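Local coordinates for glutamate receptor kainate-like protein (Pleurobrachia bachei, PDB 4ZDM) that probably forms a ligand-gated ion channel subunit of the ionotropic glutamate receptor family, whose extracellular ligand-binding domain closes around the agonist glycine, at residues A[26-29]-A[35-38]; A[107-112]-A[237-242]. All coordinates share one frame; numbering follows the deposited sequence. Where two conformers were deposited one is given.

Contact 1. Residues A[26-29]-A[35-38]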
ATOM      1  N   LEU A  26      18.217   5.022 -15.829  1.00 16.43           N
ATOM      2  CA  LEU A  26      17.874   4.391 -17.088  1.00 16.37           C
ATOM      3  C   LEU A  26      17.935   2.863 -17.004  1.00 18.22           C
ATOM      4  O   LEU A  26      17.182   2.178 -17.677  1.00 23.89           O
ATOM      5  CB  LEU A  26      18.810   4.911 -18.165  1.00 15.80           C
ATOM      6  CG  LEU A  26      18.798   6.420 -18.375  1.00 17.98           C
ATOM      7  CD1 LEU A  26      19.812   6.837 -19.448  1.00 21.00           C
ATOM      8  CD2 LEU A  26      17.460   6.853 -18.838  1.00 22.81           C
ATOM      9  N   GLY A  27      18.767   2.335 -16.119  1.00 17.12           N
ATOM     10  CA  GLY A  27      18.781   0.911 -15.859  1.00 18.51           C
ATOM     11  C   GLY A  27      17.731   0.351 -14.908  1.00 20.12           C
ATOM     12  O   GLY A  27      17.659  -0.847 -14.661  1.00 21.14           O
ATOM     13  N   CYS A  28      16.886   1.227 -14.382  1.00 20.49           N
ATOM     14  CA  CYS A  28      15.904   0.784 -13.417  1.00 17.52           C
ATOM     15  C   CYS A  28      14.995  -0.337 -13.889  1.00 17.97           C
ATOM     16  O   CYS A  28      14.379  -0.222 -14.924  1.00 22.10           O
ATOM     17  CB  CYS A  28      15.057   1.989 -13.063  1.00 14.13           C
ATOM     18  SG  CYS A  28      14.001   1.719 -11.597  1.00 19.64           S
ATOM     19  N   THR A  29      14.827  -1.364 -13.063  1.00 17.79           N
ATOM     20  CA  THR A  29      13.935  -2.456 -13.407  1.00 21.16           C
ATOM     21  C   THR A  29      12.574  -2.404 -12.725  1.00 19.47           C
ATOM     22  O   THR A  29      11.683  -3.204 -13.024  1.00 21.64           O
ATOM     23  CB  THR A  29      14.604  -3.802 -13.088  1.00 23.08           C
ATOM     24  OG1 THR A  29      14.912  -3.897 -11.699  1.00 29.87           O
ATOM     25  CG2 THR A  29      15.910  -3.933 -13.886  1.00 31.06           C
ATOM     26  N   SER A  35      16.168   2.771  -4.861  1.00 12.37           N
ATOM     27  CA  SER A  35      17.565   2.712  -5.245  1.00 12.30           C
ATOM     28  C   SER A  35      17.787   3.247  -6.642  1.00 15.36           C
ATOM     29  O   SER A  35      18.934   3.500  -6.990  1.00 18.59           O
ATOM     30  CB  SER A  35      18.101   1.290  -5.101  1.00 16.81           C
ATOM     31  OG  SER A  35      17.562   0.465  -6.113  1.00 21.27           O
ATOM     32  N   CYS A  36      16.739   3.436  -7.424  1.00 13.34           N
ATOM     33  CA  CYS A  36      16.839   3.965  -8.761  1.00 13.64           C
ATOM     34  C   CYS A  36      16.894   5.493  -8.789  1.00 13.95           C
ATOM     35  O   CYS A  36      16.925   6.097  -9.864  1.00 13.98           O
ATOM     36  CB  CYS A  36      15.646   3.530  -9.614  1.00 16.95           C
ATOM     37  SG  CYS A  36      15.506   1.759  -9.987  1.00 23.25           S
ATOM     38  N   TYR A  37      16.870   6.150  -7.614  1.00 11.05           N
ATOM     39  CA  TYR A  37      16.740   7.602  -7.526  1.00  9.28           C
ATOM     40  C   TYR A  37      17.822   8.265  -6.703  1.00 12.49           C
ATOM     41  O   TYR A  37      18.408   7.631  -5.821  1.00 13.48           O
ATOM     42  CB  TYR A  37      15.390   7.960  -6.885  1.00  9.20           C
ATOM     43  CG  TYR A  37      14.187   7.510  -7.673  1.00  9.51           C
ATOM     44  CD1 TYR A  37      13.696   6.177  -7.583  1.00 10.59           C
ATOM     45  CD2 TYR A  37      13.566   8.361  -8.570  1.00  9.54           C
ATOM     46  CE1 TYR A  37      12.615   5.750  -8.302  1.00 11.13           C
ATOM     47  CE2 TYR A  37      12.474   7.935  -9.290  1.00 10.45           C
ATOM     48  CZ  TYR A  37      12.006   6.651  -9.163  1.00 10.44           C
ATOM     49  OH  TYR A  37      10.945   6.286  -9.946  1.00 11.64           O
ATOM     50  N   THR A  38      18.046   9.546  -7.002  1.00 11.68           N
ATOM     51  CA  THR A  38      18.846  10.447  -6.174  1.00 11.69           C
ATOM     52  C   THR A  38      18.051  11.735  -5.929  1.00 10.85           C
ATOM     53  O   THR A  38      16.909  11.835  -6.390  1.00 11.14           O
ATOM     54  CB  THR A  38      20.213  10.820  -6.822  1.00 14.00           C
ATOM     55  OG1 THR A  38      19.927  11.526  -8.049  1.00 17.27           O
ATOM     56  CG2 THR A  38      21.070   9.575  -7.065  1.00 17.65           C
TER

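Contact 2. Residues A[107-112]-A[237-242]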
ATOM      1  N   PHE A 107       0.361  18.797   6.549  1.00  9.24           N
ATOM      2  CA  PHE A 107       1.751  19.001   6.142  1.00  8.13           C
ATOM      3  C   PHE A 107       2.639  18.758   7.342  1.00  8.51           C
ATOM      4  O   PHE A 107       2.327  19.183   8.471  1.00 10.57           O
ATOM      5  CB  PHE A 107       1.942  20.414   5.602  1.00  9.01           C
ATOM      6  CG  PHE A 107       1.324  20.599   4.271  1.00  8.30           C
ATOM      7  CD1 PHE A 107      -0.015  20.910   4.151  1.00  9.00           C
ATOM      8  CD2 PHE A 107       2.046  20.406   3.134  1.00  8.63           C
ATOM      9  CE1 PHE A 107      -0.604  21.057   2.896  1.00  8.73           C
ATOM     10  CE2 PHE A 107       1.485  20.546   1.887  1.00  8.84           C
ATOM     11  CZ  PHE A 107       0.138  20.866   1.764  1.00  8.91           C
ATOM     12  N   SER A 108       3.739  18.093   7.064  1.00  7.24           N
ATOM     13  CA  SER A 108       4.785  17.959   8.074  1.00  7.70           C
ATOM     14  C   SER A 108       5.387  19.289   8.399  1.00  6.81           C
ATOM     15  O   SER A 108       5.209  20.281   7.702  1.00  8.70           O
ATOM     16  CB  SER A 108       5.895  17.009   7.596  1.00  8.37           C
ATOM     17  OG  SER A 108       6.729  17.587   6.591  1.00  7.94           O
ATOM     18  N   LEU A 109       6.169  19.283   9.476  1.00  7.69           N
ATOM     19  CA  LEU A 109       7.135  20.339   9.697  1.00  8.10           C
ATOM     20  C   LEU A 109       7.952  20.494   8.419  1.00  8.92           C
ATOM     21  O   LEU A 109       8.314  19.507   7.771  1.00  8.41           O
ATOM     22  CB  LEU A 109       7.989  19.999  10.927  1.00  9.37           C
ATOM     23  CG  LEU A 109       8.985  21.006  11.420  1.00 12.68           C
ATOM     24  CD1 LEU A 109       8.999  20.985  12.996  1.00 13.01           C
ATOM     25  CD2 LEU A 109      10.317  20.646  10.860  1.00 12.60           C
ATOM     26  N   SER A 110       8.234  21.740   8.019  1.00  8.20           N
ATOM     27  CA  SER A 110       8.759  21.974   6.698  1.00  7.30           C
ATOM     28  C   SER A 110      10.221  21.714   6.548  1.00  9.11           C
ATOM     29  O   SER A 110      10.997  21.845   7.520  1.00  9.61           O
ATOM     30  CB  SER A 110       8.418  23.383   6.286  1.00 10.12           C
ATOM     31  OG  SER A 110       9.031  24.324   7.165  1.00 11.14           O
ATOM     32  N   MET A 111      10.628  21.347   5.331  0.57  8.05           N
ATOM     33  CA  MET A 111      12.044  21.167   5.012  0.57  9.55           C
ATOM     34  C   MET A 111      12.730  22.500   4.667  0.57 11.72           C
ATOM     35  O   MET A 111      13.933  22.641   4.857  0.57 12.05           O
ATOM     36  CB  MET A 111      12.214  20.124   3.877  0.57  9.91           C
ATOM     37  CG  MET A 111      11.521  20.441   2.592  0.57  9.38           C
ATOM     38  SD  MET A 111      11.827  19.130   1.368  0.57 12.26           S
ATOM     39  CE  MET A 111      10.254  18.369   1.752  0.57 26.27           C
ATOM     40  N   MET A 112      11.994  23.477   4.165  1.00 10.60           N
ATOM     41  CA  MET A 112      12.533  24.770   3.813  1.00 12.84           C
ATOM     42  C   MET A 112      11.410  25.681   3.388  1.00 11.23           C
ATOM     43  O   MET A 112      10.264  25.245   3.219  1.00  9.52           O
ATOM     44  CB  MET A 112      13.565  24.663   2.713  1.00 15.00           C
ATOM     45  CG  MET A 112      12.997  24.248   1.426  1.00 13.73           C
ATOM     46  SD  MET A 112      14.275  23.890   0.136  1.00 20.06           S
ATOM     47  CE  MET A 112      15.206  22.665   0.863  1.00 26.59           C
ATOM     48  N   GLY A 237      15.009  17.833  13.385  1.00 10.37           N
ATOM     49  CA  GLY A 237      16.399  17.602  13.725  1.00 11.48           C
ATOM     50  C   GLY A 237      17.329  17.894  12.580  1.00 11.91           C
ATOM     51  O   GLY A 237      18.359  18.591  12.735  1.00 13.52           O
ATOM     52  N   ILE A 238      17.030  17.382  11.393  1.00  9.65           N
ATOM     53  CA  ILE A 238      17.899  17.635  10.249  1.00  9.52           C
ATOM     54  C   ILE A 238      17.773  19.083   9.761  1.00 12.63           C
ATOM     55  O   ILE A 238      18.726  19.625   9.218  1.00 13.26           O
ATOM     56  CB  ILE A 238      17.673  16.655   9.095  1.00 10.20           C
ATOM     57  CG1 ILE A 238      16.219  16.509   8.625  1.00 11.36           C
ATOM     58  CG2 ILE A 238      18.233  15.287   9.502  1.00 12.60           C
ATOM     59  CD1 ILE A 238      16.076  15.863   7.264  1.00 11.61           C
ATOM     60  N   ARG A 239      16.653  19.754   9.975  1.00 10.35           N
ATOM     61  CA  ARG A 239      16.559  21.153   9.612  1.00  9.41           C
ATOM     62  C   ARG A 239      17.410  22.004  10.527  1.00 12.08           C
ATOM     63  O   ARG A 239      18.230  22.811  10.061  1.00 12.68           O
ATOM     64  CB  ARG A 239      15.076  21.605   9.658  1.00  8.46           C
ATOM     65  CG  ARG A 239      14.866  23.014   9.088  1.00  9.39           C
ATOM     66  CD  ARG A 239      13.414  23.442   9.049  1.00  8.69           C
ATOM     67  NE  ARG A 239      12.891  23.747  10.360  1.00  8.92           N
ATOM     68  CZ  ARG A 239      11.621  23.975  10.629  1.00  8.64           C
ATOM     69  NH1 ARG A 239      10.700  23.793   9.710  1.00  9.01           N
ATOM     70  NH2 ARG A 239      11.251  24.397  11.813  1.00  9.93           N
ATOM     71  N   GLU A 240      17.234  21.825  11.829  1.00 10.26           N
ATOM     72  CA  GLU A 240      17.948  22.650  12.828  1.00 10.28           C
ATOM     73  C   GLU A 240      19.453  22.416  12.746  1.00 15.27           C
ATOM     74  O   GLU A 240      20.218  23.344  12.961  1.00 15.41           O
ATOM     75  CB  GLU A 240      17.453  22.343  14.236  1.00 10.49           C
ATOM     76  CG  GLU A 240      18.017  23.255  15.345  1.00 11.96           C
ATOM     77  CD  GLU A 240      19.377  22.843  15.864  1.00 20.87           C
ATOM     78  OE1 GLU A 240      20.075  23.752  16.388  1.00 19.64           O
ATOM     79  OE2 GLU A 240      19.743  21.660  15.804  1.00 17.80           O
ATOM     80  N   GLN A 241      19.881  21.194  12.455  1.00 13.77           N
ATOM     81  CA  GLN A 241      21.312  20.894  12.311  1.00 13.91           C
ATOM     82  C   GLN A 241      21.960  21.405  11.058  1.00 15.45           C
ATOM     83  O   GLN A 241      23.173  21.381  10.925  1.00 19.11           O
ATOM     84  CB  GLN A 241      21.526  19.380  12.360  1.00 17.63           C
ATOM     85  CG  GLN A 241      21.284  18.830  13.725  1.00 27.48           C
ATOM     86  CD  GLN A 241      21.170  17.307  13.737  1.00 42.31           C
ATOM     87  OE1 GLN A 241      21.137  16.650  12.683  1.00 40.74           O
ATOM     88  NE2 GLN A 241      21.096  16.741  14.936  1.00 49.65           N
ATOM     89  N   GLY A 242      21.156  21.853  10.094  1.00 13.80           N
ATOM     90  CA  GLY A 242      21.699  22.313   8.827  1.00 14.56           C
ATOM     91  C   GLY A 242      21.873  21.241   7.766  1.00 13.27           C
ATOM     92  O   GLY A 242      22.445  21.508   6.696  1.00 16.19           O
TER
HETATM   93  O   HOH W   1       7.585  23.920   9.893  1.00 11.68           O

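Contact 1. Residues A[26-29]-A[35-38]
Cys28 and Cys36 are joined by a disulfide, and this covalent link is nearly all there is to the contact: no hydrogen bond crosses it. Along residues 26-29 the chain comes within touching distance of the other segment at Cys28, whose CB points across toward Cys36. There the SG stands anti to the backbone N (chi1 -167°), beside its own carbonyl carbon, while Cys36 turns its SG anti to the carbonyl carbon instead (chi1 -66°). The two sulfur atoms thus meet between the backbones, Cys28 SG lying 2.2 Å from Cys36 SG. The torsion about this S-S bond, 86°, is close to the relaxed right angle of a disulfide and gives a right-handed bridge. The CA atoms of Cys28 and Cys36 are held 5.7 Å apart. At Thr29 the backbone merely skirts the bridge, its N 4.4 Å from Cys36 SG, and its CB points away. On the other side, Cys36 is also tied through its backbone to Ser25, and the neighbouring Tyr37 turns inward, its OH hydrogen-bonded to Ile31 O and its ring edge-to-face with Phe58. The result is a short disulfide-closed loop on the surface, set between strand 8-13 and helix 40-52; NMDA receptor subunits likewise carry disulfides in the corresponding loop 1 of the ligand-binding domain.

Contact 2. Residues A[107-112]-A[237-242]
Met111 and Arg239 bring the two backbones closest, with their CA atoms 6.4 Å apart, where the irregular segment 107-112 passes near the end of helix 228-240. From there the Arg239 side chain reaches over to the loop: it runs extended through CG and CD, then bends at chi3 (73°), which lays the guanidinium against Leu109 and Ser110. Arg239 NH1 donates to Ser110 O at 2.9 Å, a bent bond with 144° at the hydrogen, the donor tilted somewhat from the carbonyl plane. Water 1 lies at the guanidinium edge, in its plane, and accepts from both Arg239 NH1 (3.1 Å) and Ser110 N (2.9 Å), so that one nitrogen of the arginine serves the carbonyl and, through water, the amide of the same residue. Over one face sits Leu109 CD2, nearer the rim than the middle and 3.4 Å from Arg239 NH1. The hydroxyl of Ser110 is engaged by Glu216 of strand 205-221. Earlier in helix 228-240, Asp232 OD1 accepts from Leu109 N, while Ser108 OG bonds to Leu109 O above its carbonyl plane. Beyond Arg239 the chain turns off at Gly242, whose positive phi and bond from its N to Arg239 O belong to a Schellman motif. An arginine near the end of a helix, bonded directly and through water to a loop between two strands, thus joins two elements of the bilobed, periplasmic-binding-protein-like fold of glutamate receptor ligand-binding domains.

In the fold
The centres of the two contacts lie 26 Å apart and their nearest atoms about 12 Å, so contact 1 and contact 2 do not touch. Helix 40-52 bridges the interval: it follows directly on the disulfide loop of contact 1, and its Asn41, Ile44 and Met47 pack against Met111 and Ile238 of contact 2. Contact 1 is a covalent closure at the surface between residues near in sequence, whereas contact 2 joins segments 125 residues apart through one arginine, bonded directly and through water, with a leucine methyl over its face. Neither supplies a residue to the glycine pocket, which includes Phe66, Arg101 and Glu191, but the Met111 side chain comes to about 9 Å from the bound agonist.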